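Local coordinates for protein MmeI (Methylophilus methylotrophus, PDB 5HR4) that is a Type IIL restriction-modification enzyme that binds DNA and probably methylates adenine at N6, with S-adenosyl-L-methionine as methyl donor, at residues R757-I762 / G854-K859; K842-Y847 / S863-A868. All blocks are in the same frame, centred on the assembly; numbering follows the deposited sequence.

Interaction 1. Residues R757-I762 / G854-K859; sequences RQFIPI and GLYDPK. With nucleotides of chain C.
Polar reach toward DNA and apolar packing against protein are divided along the side chain of Arg757, in the loop between strands 752-753 and 763-765. With CG anti to the carbonyl carbon and the chain extended from CG to NE, the guanidinium arrives edge-on at the phosphate of DG6 of chain C. Arg757 NH1 donates to OP2 of DG6 of chain C at 3.1 Å with an N-H...O angle of 135°, and Arg757 NH2 donates to the same oxygen at 2.9 Å and 144°. Two donors thus converge on a single oxygen through bent bonds, an arrangement likely to restrain rotation of the guanidinium; its positive charge would probably offset the negative charge of the phosphate.

The apolar contacts centre on Tyr856, the last residue of helix 852-856. The aliphatic chain of Arg757 crosses the Tyr856 side chain at about a right angle, its CG 3.6 Å from Tyr856 O and its CD 3.9 Å from Tyr856 CB. The contact is an interdomain joint: a loop of the target recognition domain lies against a helix end of the C-terminal domain. Phe759 CB meets the edge of the Tyr856 ring near its plane, 3.9 Å from Tyr856 CE2, the two side chains crossing at about a right angle. Pro761 passes alongside in the opposite sense, its CG 4.1 Å from Tyr856 CB. The phenol oxygen of the buried Tyr856 is satisfied beyond the two segments by Arg844 and His869, whose ring also meets those of Phe759 and Tyr856.

After Tyr856 the chain leaves the helix in an Asx turn, Asp857 OD1 accepting from Lys859 N at 3.2 Å from above the carboxylate plane.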
ATOM      1  N   ARG A 757       9.041 -13.856  16.789  1.00 29.66           N
ATOM      2  CA  ARG A 757      10.042 -14.155  17.800  1.00 28.34           C
ATOM      3  C   ARG A 757      10.212 -12.961  18.726  1.00 29.16           C
ATOM      4  O   ARG A 757      10.066 -11.811  18.315  1.00 36.29           O
ATOM      5  CB  ARG A 757      11.389 -14.505  17.155  1.00 26.63           C
ATOM      6  CG  ARG A 757      11.300 -15.661  16.182  1.00 24.97           C
ATOM      7  CD  ARG A 757      12.632 -16.334  15.918  1.00 27.29           C
ATOM      8  NE  ARG A 757      12.480 -17.241  14.790  1.00 30.54           N
ATOM      9  CZ  ARG A 757      12.809 -16.933  13.542  1.00 31.74           C
ATOM     10  NH1 ARG A 757      13.340 -15.745  13.273  1.00 32.67           N
ATOM     11  NH2 ARG A 757      12.605 -17.809  12.568  1.00 30.05           N
ATOM     12  N   GLN A 758      10.505 -13.243  19.993  1.00 31.35           N
ATOM     13  CA  GLN A 758      10.670 -12.178  20.970  1.00 34.39           C
ATOM     14  C   GLN A 758      12.094 -11.648  20.977  1.00 35.42           C
ATOM     15  O   GLN A 758      12.343 -10.548  21.486  1.00 37.52           O
ATOM     16  CB  GLN A 758      10.265 -12.673  22.368  1.00 26.14           C
ATOM     17  N   PHE A 759      13.028 -12.425  20.437  1.00 39.43           N
ATOM     18  CA  PHE A 759      14.423 -12.054  20.274  1.00 34.68           C
ATOM     19  C   PHE A 759      14.834 -12.411  18.854  1.00 34.44           C
ATOM     20  O   PHE A 759      14.363 -13.410  18.302  1.00 30.21           O
ATOM     21  CB  PHE A 759      15.307 -12.790  21.283  1.00 35.91           C
ATOM     22  CG  PHE A 759      14.768 -12.777  22.681  1.00 35.03           C
ATOM     23  CD1 PHE A 759      15.044 -11.718  23.536  1.00 41.36           C
ATOM     24  CD2 PHE A 759      13.970 -13.817  23.144  1.00 39.25           C
ATOM     25  CE1 PHE A 759      14.530 -11.692  24.841  1.00 40.05           C
ATOM     26  CE2 PHE A 759      13.459 -13.810  24.446  1.00 34.08           C
ATOM     27  CZ  PHE A 759      13.743 -12.743  25.292  1.00 37.56           C
ATOM     28  N   ILE A 760      15.695 -11.593  18.258  1.00 38.57           N
ATOM     29  CA  ILE A 760      16.303 -11.955  16.979  1.00 33.51           C
ATOM     30  C   ILE A 760      17.393 -12.984  17.238  1.00 32.63           C
ATOM     31  O   ILE A 760      18.370 -12.680  17.937  1.00 38.10           O
ATOM     32  CB  ILE A 760      16.876 -10.735  16.249  1.00 32.94           C
ATOM     33  CG1 ILE A 760      15.768  -9.775  15.849  1.00 34.20           C
ATOM     34  CG2 ILE A 760      17.587 -11.167  14.986  1.00 43.62           C
ATOM     35  CD1 ILE A 760      16.253  -8.659  14.976  1.00 36.40           C
ATOM     36  N   PRO A 761      17.268 -14.208  16.711  1.00 33.65           N
ATOM     37  CA  PRO A 761      18.341 -15.205  16.872  1.00 36.20           C
ATOM     38  C   PRO A 761      19.671 -14.734  16.317  1.00 36.60           C
ATOM     39  O   PRO A 761      19.845 -14.644  15.099  1.00 34.70           O
ATOM     40  CB  PRO A 761      17.831 -16.415  16.076  1.00 35.58           C
ATOM     41  CG  PRO A 761      16.367 -16.168  15.882  1.00 34.16           C
ATOM     42  CD  PRO A 761      16.173 -14.697  15.860  1.00 31.36           C
ATOM     43  N   ILE A 762      20.616 -14.439  17.198  1.00 38.26           N
ATOM     44  CA  ILE A 762      21.963 -14.062  16.806  1.00 37.56           C
ATOM     45  C   ILE A 762      22.949 -15.107  17.350  1.00 33.06           C
ATOM     46  O   ILE A 762      22.603 -15.941  18.178  1.00 35.73           O
ATOM     47  CB  ILE A 762      22.303 -12.653  17.311  1.00 39.08           C
ATOM     48  CG1 ILE A 762      22.263 -12.623  18.828  1.00 32.36           C
ATOM     49  CG2 ILE A 762      21.290 -11.652  16.785  1.00 33.82           C
ATOM     50  CD1 ILE A 762      22.493 -11.259  19.358  1.00 39.98           C
ATOM     51  N   GLY A 854      13.832 -23.235  15.640  1.00 41.14           N
ATOM     52  CA  GLY A 854      13.092 -24.090  16.554  1.00 40.05           C
ATOM     53  C   GLY A 854      13.257 -23.695  18.005  1.00 39.42           C
ATOM     54  O   GLY A 854      12.316 -23.813  18.794  1.00 44.69           O
ATOM     55  N   LEU A 855      14.434 -23.190  18.372  1.00 37.06           N
ATOM     56  CA  LEU A 855      14.673 -22.794  19.753  1.00 35.05           C
ATOM     57  C   LEU A 855      14.053 -21.451  20.091  1.00 40.41           C
ATOM     58  O   LEU A 855      13.709 -21.218  21.253  1.00 35.69           O
ATOM     59  CB  LEU A 855      16.167 -22.744  20.048  1.00 41.39           C
ATOM     60  CG  LEU A 855      16.784 -24.099  20.402  1.00 45.03           C
ATOM     61  CD1 LEU A 855      18.249 -24.135  20.038  1.00 40.33           C
ATOM     62  CD2 LEU A 855      16.613 -24.342  21.873  1.00 40.57           C
ATOM     63  N   TYR A 856      13.909 -20.550  19.115  1.00 44.91           N
ATOM     64  CA  TYR A 856      13.400 -19.212  19.402  1.00 38.87           C
ATOM     65  C   TYR A 856      11.984 -18.968  18.900  1.00 37.97           C
ATOM     66  O   TYR A 856      11.487 -17.841  19.001  1.00 37.88           O
ATOM     67  CB  TYR A 856      14.351 -18.155  18.843  1.00 37.04           C
ATOM     68  CG  TYR A 856      15.528 -17.880  19.750  1.00 39.38           C
ATOM     69  CD1 TYR A 856      16.577 -18.788  19.862  1.00 38.05           C
ATOM     70  CD2 TYR A 856      15.588 -16.716  20.502  1.00 37.96           C
ATOM     71  CE1 TYR A 856      17.653 -18.528  20.696  1.00 41.34           C
ATOM     72  CE2 TYR A 856      16.659 -16.450  21.337  1.00 39.38           C
ATOM     73  CZ  TYR A 856      17.687 -17.354  21.429  1.00 41.41           C
ATOM     74  OH  TYR A 856      18.743 -17.073  22.267  1.00 41.22           O
ATOM     75  N   ASP A 857      11.318 -19.976  18.378  1.00 36.65           N
ATOM     76  CA  ASP A 857       9.874 -19.898  18.282  1.00 38.97           C
ATOM     77  C   ASP A 857       9.289 -19.865  19.696  1.00 41.13           C
ATOM     78  O   ASP A 857       9.592 -20.760  20.498  1.00 41.63           O
ATOM     79  CB  ASP A 857       9.371 -21.097  17.498  1.00 42.99           C
ATOM     80  CG  ASP A 857       7.881 -21.281  17.606  1.00 51.65           C
ATOM     81  OD1 ASP A 857       7.158 -20.301  17.921  1.00 50.24           O
ATOM     82  OD2 ASP A 857       7.435 -22.426  17.362  1.00 54.70           O
ATOM     83  N   PRO A 858       8.484 -18.859  20.057  1.00 45.00           N
ATOM     84  CA  PRO A 858       8.055 -18.748  21.468  1.00 46.01           C
ATOM     85  C   PRO A 858       7.015 -19.787  21.894  1.00 48.86           C
ATOM     86  O   PRO A 858       6.874 -20.041  23.098  1.00 45.71           O
ATOM     87  CB  PRO A 858       7.518 -17.313  21.563  1.00 42.76           C
ATOM     88  CG  PRO A 858       7.163 -16.945  20.186  1.00 42.01           C
ATOM     89  CD  PRO A 858       8.131 -17.660  19.282  1.00 43.95           C
ATOM     90  N   LYS A 859       6.303 -20.410  20.954  1.00 50.80           N
ATOM     91  CA  LYS A 859       5.564 -21.629  21.268  1.00 45.65           C
ATOM     92  C   LYS A 859       6.499 -22.729  21.775  1.00 43.77           C
ATOM     93  O   LYS A 859       6.359 -23.210  22.899  1.00 46.50           O
ATOM     94  CB  LYS A 859       4.804 -22.098  20.026  1.00 47.72           C
TER
ATOM     95  P    DG C   6      12.820 -16.788   8.880  1.00 37.73           P
ATOM     96  OP1  DG C   6      13.013 -18.255   8.816  1.00 42.11           O
ATOM     97  OP2  DG C   6      12.786 -16.079  10.191  1.00 34.64           O
ATOM     98  O5'  DG C   6      13.848 -15.939   7.968  1.00 38.20           O
ATOM     99  C5'  DG C   6      14.819 -16.557   7.202  1.00 36.49           C
ATOM    100  C4'  DG C   6      14.826 -16.019   5.777  1.00 34.35           C
ATOM    101  O4'  DG C   6      13.496 -15.736   5.311  1.00 32.48           O
ATOM    102  C3'  DG C   6      15.658 -14.766   5.512  1.00 34.17           C
ATOM    103  O3'  DG C   6      16.406 -15.043   4.386  1.00 37.51           O
ATOM    104  C2'  DG C   6      14.619 -13.698   5.206  1.00 34.21           C
ATOM    105  C1'  DG C   6      13.501 -14.524   4.590  1.00 35.29           C
ATOM    106  N9   DG C   6      12.188 -13.942   4.782  1.00 37.81           N
ATOM    107  C8   DG C   6      11.460 -13.980   5.948  1.00 30.96           C
ATOM    108  N7   DG C   6      10.306 -13.401   5.851  1.00 32.32           N
ATOM    109  C5   DG C   6      10.254 -12.951   4.538  1.00 30.02           C
ATOM    110  C6   DG C   6       9.231 -12.258   3.863  1.00 27.75           C
ATOM    111  O6   DG C   6       8.144 -11.887   4.307  1.00 34.44           O
ATOM    112  N1   DG C   6       9.568 -11.986   2.546  1.00 33.78           N
ATOM    113  C2   DG C   6      10.750 -12.350   1.944  1.00 31.50           C
ATOM    114  N2   DG C   6      10.884 -12.002   0.657  1.00 27.25           N
ATOM    115  N3   DG C   6      11.726 -13.011   2.567  1.00 32.74           N
ATOM    116  C4   DG C   6      11.410 -13.273   3.862  1.00 31.77           C
TER

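Interaction 2. Residues K842-Y847 / S863-A868; sequences KARSNY and SELLKA
In the C-terminal domain, the last turn of helix 827-845 packs against the first turns of helix 863-880; short helix 852-856 lies in the connection between this pair. Glu864 crosses the gap with CG anti to its backbone N (chi1 -175°) and the chain extended beyond CG. Its carboxylate meets the Asn846 amide nearly coplanar, the planes 28° apart, though the two side chains cross at about a right angle. Asn846 ND2 donates to the syn lone pair of Glu864 OE2 at 2.8 Å, and the bond is bent (131°). The other oxygen, Glu864 OE1, sits at the edge of the Tyr847 ring, 3.5 Å from Tyr847 CE1, near the ring plane. Replacing Tyr847 by an alanine would remove this aromatic edge and would probably loosen the placement of the Glu864 carboxylate, as well as the packing of the ring on Leu855 and Pro862.

Beside this polar pairing lies an apolar one. Ala843 CB points at the opposing helix and approaches Ala868 CB to 4.5 Å. Leu865 brings its end in with CG anti to the backbone N, while the extended Arg844 crosses it obliquely on the way to Tyr856. One methyl serves both neighbours: Leu865 CD1 lies 3.7 Å from Ala843 CB and 4.2 Å from Arg844 CG.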
ATOM      1  N   LYS A 842      24.911 -21.845  26.712  1.00 43.01           N
ATOM      2  CA  LYS A 842      24.803 -23.217  27.200  1.00 39.57           C
ATOM      3  C   LYS A 842      23.393 -23.754  26.996  1.00 40.91           C
ATOM      4  O   LYS A 842      23.210 -24.866  26.482  1.00 39.88           O
ATOM      5  CB  LYS A 842      25.206 -23.289  28.673  1.00 39.74           C
ATOM      6  N   ALA A 843      22.383 -22.956  27.369  1.00 42.51           N
ATOM      7  CA  ALA A 843      20.988 -23.366  27.215  1.00 39.67           C
ATOM      8  C   ALA A 843      20.698 -23.823  25.791  1.00 43.28           C
ATOM      9  O   ALA A 843      19.983 -24.814  25.579  1.00 41.67           O
ATOM     10  CB  ALA A 843      20.066 -22.211  27.612  1.00 37.97           C
ATOM     11  N   ARG A 844      21.258 -23.110  24.801  1.00 43.84           N
ATOM     12  CA  ARG A 844      21.123 -23.500  23.398  1.00 39.94           C
ATOM     13  C   ARG A 844      21.794 -24.838  23.124  1.00 39.77           C
ATOM     14  O   ARG A 844      21.201 -25.725  22.497  1.00 42.58           O
ATOM     15  CB  ARG A 844      21.730 -22.428  22.496  1.00 42.04           C
ATOM     16  CG  ARG A 844      20.890 -21.185  22.270  1.00 42.88           C
ATOM     17  CD  ARG A 844      21.753 -20.110  21.625  1.00 39.29           C
ATOM     18  NE  ARG A 844      21.015 -18.888  21.340  1.00 45.31           N
ATOM     19  CZ  ARG A 844      21.479 -17.916  20.562  1.00 44.62           C
ATOM     20  NH1 ARG A 844      22.680 -18.030  20.007  1.00 37.93           N
ATOM     21  NH2 ARG A 844      20.745 -16.832  20.343  1.00 41.60           N
ATOM     22  N   SER A 845      23.045 -24.993  23.573  1.00 40.32           N
ATOM     23  CA  SER A 845      23.801 -26.219  23.294  1.00 46.98           C
ATOM     24  C   SER A 845      23.041 -27.476  23.724  1.00 48.56           C
ATOM     25  O   SER A 845      22.993 -28.459  22.976  1.00 49.20           O
ATOM     26  CB  SER A 845      25.175 -26.162  23.971  1.00 38.21           C
ATOM     27  N   ASN A 846      22.400 -27.451  24.904  1.00 46.80           N
ATOM     28  CA  ASN A 846      21.693 -28.620  25.439  1.00 49.36           C
ATOM     29  C   ASN A 846      20.550 -29.137  24.567  1.00 49.85           C
ATOM     30  O   ASN A 846      19.738 -29.942  25.029  1.00 47.27           O
ATOM     31  CB  ASN A 846      21.105 -28.324  26.822  1.00 47.36           C
ATOM     32  CG  ASN A 846      22.165 -28.127  27.884  1.00 49.26           C
ATOM     33  OD1 ASN A 846      23.176 -28.841  27.921  1.00 50.30           O
ATOM     34  ND2 ASN A 846      21.943 -27.149  28.757  1.00 48.15           N
ATOM     35  N   TYR A 847      20.457 -28.680  23.320  1.00 55.60           N
ATOM     36  CA  TYR A 847      19.372 -29.072  22.420  1.00 53.65           C
ATOM     37  C   TYR A 847      20.001 -29.246  21.045  1.00 57.21           C
ATOM     38  O   TYR A 847      19.860 -28.385  20.173  1.00 61.66           O
ATOM     39  CB  TYR A 847      18.237 -28.047  22.397  1.00 48.92           C
ATOM     40  CG  TYR A 847      17.488 -27.961  23.710  1.00 53.35           C
ATOM     41  CD1 TYR A 847      17.954 -27.146  24.747  1.00 50.26           C
ATOM     42  CD2 TYR A 847      16.323 -28.706  23.924  1.00 49.26           C
ATOM     43  CE1 TYR A 847      17.280 -27.079  25.963  1.00 52.15           C
ATOM     44  CE2 TYR A 847      15.641 -28.643  25.137  1.00 50.32           C
ATOM     45  CZ  TYR A 847      16.126 -27.830  26.151  1.00 51.01           C
ATOM     46  OH  TYR A 847      15.460 -27.770  27.350  1.00 50.40           O
ATOM     47  N   SER A 863      12.019 -24.025  28.231  1.00 45.40           N
ATOM     48  CA  SER A 863      11.956 -23.117  29.373  1.00 45.47           C
ATOM     49  C   SER A 863      13.347 -22.815  29.916  1.00 42.80           C
ATOM     50  O   SER A 863      13.565 -21.765  30.539  1.00 41.58           O
ATOM     51  CB  SER A 863      11.050 -23.686  30.472  1.00 49.48           C
ATOM     52  OG  SER A 863      11.418 -25.006  30.834  1.00 66.47           O
ATOM     53  N   GLU A 864      14.301 -23.712  29.690  1.00 36.71           N
ATOM     54  CA  GLU A 864      15.660 -23.439  30.138  1.00 44.29           C
ATOM     55  C   GLU A 864      16.263 -22.250  29.392  1.00 44.84           C
ATOM     56  O   GLU A 864      17.045 -21.484  29.972  1.00 44.03           O
ATOM     57  CB  GLU A 864      16.518 -24.697  29.972  1.00 46.50           C
ATOM     58  CG  GLU A 864      17.923 -24.582  30.521  1.00 43.66           C
ATOM     59  CD  GLU A 864      18.856 -25.613  29.920  1.00 50.62           C
ATOM     60  OE1 GLU A 864      18.357 -26.552  29.249  1.00 49.01           O
ATOM     61  OE2 GLU A 864      20.087 -25.470  30.101  1.00 50.20           O
ATOM     62  N   LEU A 865      15.886 -22.056  28.119  1.00 42.52           N
ATOM     63  CA  LEU A 865      16.383 -20.900  27.377  1.00 40.02           C
ATOM     64  C   LEU A 865      15.683 -19.628  27.825  1.00 38.29           C
ATOM     65  O   LEU A 865      16.333 -18.597  28.048  1.00 36.94           O
ATOM     66  CB  LEU A 865      16.200 -21.108  25.875  1.00 39.64           C
ATOM     67  CG  LEU A 865      16.852 -20.047  24.973  1.00 40.07           C
ATOM     68  CD1 LEU A 865      18.319 -19.836  25.299  1.00 40.89           C
ATOM     69  CD2 LEU A 865      16.673 -20.426  23.516  1.00 42.47           C
ATOM     70  N   LEU A 866      14.358 -19.687  27.975  1.00 39.04           N
ATOM     71  CA  LEU A 866      13.618 -18.530  28.462  1.00 37.24           C
ATOM     72  C   LEU A 866      14.206 -18.012  29.767  1.00 40.56           C
ATOM     73  O   LEU A 866      14.295 -16.794  29.979  1.00 38.14           O
ATOM     74  CB  LEU A 866      12.149 -18.893  28.648  1.00 36.35           C
ATOM     75  CG  LEU A 866      11.321 -17.723  29.153  1.00 41.25           C
ATOM     76  CD1 LEU A 866      11.486 -16.498  28.230  1.00 34.92           C
ATOM     77  CD2 LEU A 866       9.874 -18.150  29.268  1.00 45.11           C
ATOM     78  N   LYS A 867      14.645 -18.926  30.642  1.00 38.09           N
ATOM     79  CA  LYS A 867      15.168 -18.508  31.934  1.00 38.27           C
ATOM     80  C   LYS A 867      16.458 -17.712  31.769  1.00 41.43           C
ATOM     81  O   LYS A 867      16.581 -16.597  32.297  1.00 39.96           O
ATOM     82  CB  LYS A 867      15.376 -19.729  32.832  1.00 43.12           C
ATOM     83  N   ALA A 868      17.421 -18.257  31.012  1.00 42.40           N
ATOM     84  CA  ALA A 868      18.665 -17.534  30.761  1.00 38.38           C
ATOM     85  C   ALA A 868      18.394 -16.163  30.155  1.00 41.74           C
ATOM     86  O   ALA A 868      19.045 -15.173  30.524  1.00 43.28           O
ATOM     87  CB  ALA A 868      19.586 -18.352  29.852  1.00 41.04           C
TER

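Interactions 1 and 2 have centres 12 Å apart, and their segments alternate along the chain. Arg844 joins them: its NH1 makes a probable hydrogen bond of 2.8 Å to Ile762 O, and its NH2 another of 2.8 Å to Tyr856 OH. Leu865 adds apolar packing, with its CD2 3.5 Å from Tyr856 CE1. Tyr856, at the end of helix 852-856, thus lies between the recognition-domain loop and the helix pair of interaction 2. Interaction 1 touches the DNA backbone directly, whereas the nearest atom of interaction 2 is about 13 Å from the nucleic acid. Both contacts lie away from the sinefungin pocket and the calcium site.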